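Local coordinates for cytokinesis protein 2 (Saccharomyces cerevisiae, PDB 4WPE), which helps drive the cytoskeletal rearrangements of yeast cytokinesis, forming rings that coincide first with the septins and later with the actin ring at the division site, at residues I25-I30 and T124-I129. Sequence-based numbering, arbitrary orientation.
Sequences ILLGHI and TLSGKI
L27 reaches from helix 21-35 across to S126 and I129 of helix 76-162, joining a short N-terminal helix to one of the long helices of the F-BAR domain, the elongated all-helical dimer that in this family associates with membranes. The two segments run antiparallel, and S126 and I129, about a turn apart, both face L27; the nearest alpha carbons, L27 CA and S126 CA, are 7.3 Å apart. L27 does the work from its side. Its CG stands anti to the carbonyl carbon (chi1 -72°) and CD1 extends the chain (chi2 -179°), which spreads the two methyl groups over different partners. CD1 approaches the branch methyl of I129, with L27 CD1 and I129 CG2 4.1 Å apart, and the two side chains pass alongside each other in opposite directions. That is the apolar and more deeply buried part of the contact: I129 also packs on W212 and L215 of helix 170-259, while L125, one turn earlier, rests on L219 of the same helix. On its other flank helix 21-35 meets the second subunit, where the ring of H29 stacks on F271 of that chain. The part of the contact at S126 is more open. S126 is partly open to solvent, next to the exposed G127 of its own helix, and the carbon-to-oxygen approach there is a van der Waals one. The serine hydroxyl is directed back along its own helix, since chi1 of -71° sets OG beside the backbone N, and it makes a weak hydrogen bond to Y122 O one turn earlier. From that position S126 OG lies 3.8 Å from L27 CD2.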
# COMPACT_ATOMS: atom_id res chain seq x y z
N ILE A 25 -23.92 34.86 10.40
CA ILE A 25 -23.21 33.82 11.13
C ILE A 25 -23.55 32.44 10.57
O ILE A 25 -22.66 31.62 10.33
CB ILE A 25 -23.52 33.88 12.64
CG1 ILE A 25 -22.81 35.07 13.28
CG2 ILE A 25 -23.10 32.60 13.33
CD1 ILE A 25 -23.62 35.76 14.35
N LEU A 26 -24.84 32.19 10.35
CA LEU A 26 -25.28 30.92 9.77
C LEU A 26 -24.86 30.78 8.31
O LEU A 26 -24.42 29.71 7.90
CB LEU A 26 -26.80 30.78 9.88
CG LEU A 26 -27.35 30.54 11.28
CD1 LEU A 26 -28.85 30.28 11.22
CD2 LEU A 26 -26.62 29.39 11.95
N LEU A 27 -25.01 31.85 7.54
CA LEU A 27 -24.60 31.83 6.14
C LEU A 27 -23.10 31.61 6.02
O LEU A 27 -22.63 30.94 5.10
CB LEU A 27 -25.01 33.12 5.44
CG LEU A 27 -26.50 33.30 5.18
CD1 LEU A 27 -26.78 34.61 4.46
CD2 LEU A 27 -27.04 32.12 4.38
N GLY A 28 -22.35 32.17 6.96
CA GLY A 28 -20.91 32.00 6.99
C GLY A 28 -20.53 30.57 7.33
O GLY A 28 -19.62 30.01 6.73
N HIS A 29 -21.26 29.99 8.28
CA HIS A 29 -20.97 28.64 8.74
C HIS A 29 -21.23 27.58 7.67
O HIS A 29 -20.41 26.69 7.45
CB HIS A 29 -21.80 28.31 9.99
CG HIS A 29 -21.52 26.96 10.56
ND1 HIS A 29 -20.24 26.50 10.82
CD2 HIS A 29 -22.35 25.95 10.92
CE1 HIS A 29 -20.30 25.29 11.31
NE2 HIS A 29 -21.57 24.92 11.39
N ILE A 30 -22.38 27.68 7.00
CA ILE A 30 -22.74 26.73 5.96
C ILE A 30 -21.76 26.84 4.78
O ILE A 30 -21.35 25.83 4.21
CB ILE A 30 -24.19 26.95 5.47
CG1 ILE A 30 -25.17 26.14 6.32
CG2 ILE A 30 -24.36 26.55 4.01
CD1 ILE A 30 -25.40 26.69 7.71
N THR A 124 -28.39 29.94 -4.20
CA THR A 124 -29.79 30.34 -4.36
C THR A 124 -30.37 30.89 -3.06
O THR A 124 -31.04 31.92 -3.06
CB THR A 124 -30.65 29.15 -4.83
OG1 THR A 124 -30.19 28.72 -6.12
CG2 THR A 124 -32.10 29.56 -4.93
N LEU A 125 -30.10 30.21 -1.95
CA LEU A 125 -30.58 30.64 -0.64
C LEU A 125 -30.07 32.02 -0.27
O LEU A 125 -30.84 32.89 0.14
CB LEU A 125 -30.18 29.64 0.44
CG LEU A 125 -31.23 28.59 0.82
CD1 LEU A 125 -30.77 27.80 2.04
CD2 LEU A 125 -32.56 29.25 1.09
N SER A 126 -28.76 32.22 -0.41
CA SER A 126 -28.13 33.49 -0.05
C SER A 126 -28.69 34.65 -0.86
O SER A 126 -28.84 35.76 -0.34
CB SER A 126 -26.62 33.40 -0.24
OG SER A 126 -26.05 32.56 0.74
N GLY A 127 -29.01 34.39 -2.12
CA GLY A 127 -29.60 35.40 -2.97
C GLY A 127 -30.98 35.79 -2.46
O GLY A 127 -31.30 36.98 -2.35
N LYS A 128 -31.78 34.79 -2.14
CA LYS A 128 -33.11 35.00 -1.59
C LYS A 128 -33.04 35.75 -0.26
O LYS A 128 -33.86 36.62 0.01
CB LYS A 128 -33.84 33.67 -1.39
CG LYS A 128 -35.27 33.80 -0.91
CD LYS A 128 -35.97 32.45 -0.99
CE LYS A 128 -37.36 32.49 -0.38
NZ LYS A 128 -38.03 31.17 -0.53
N ILE A 129 -32.05 35.40 0.56
CA ILE A 129 -31.86 36.10 1.82
C ILE A 129 -31.56 37.57 1.56
O ILE A 129 -32.32 38.44 1.97
CB ILE A 129 -30.74 35.47 2.66
CG1 ILE A 129 -31.11 34.03 3.04
CG2 ILE A 129 -30.52 36.29 3.92
CD1 ILE A 129 -32.03 33.91 4.22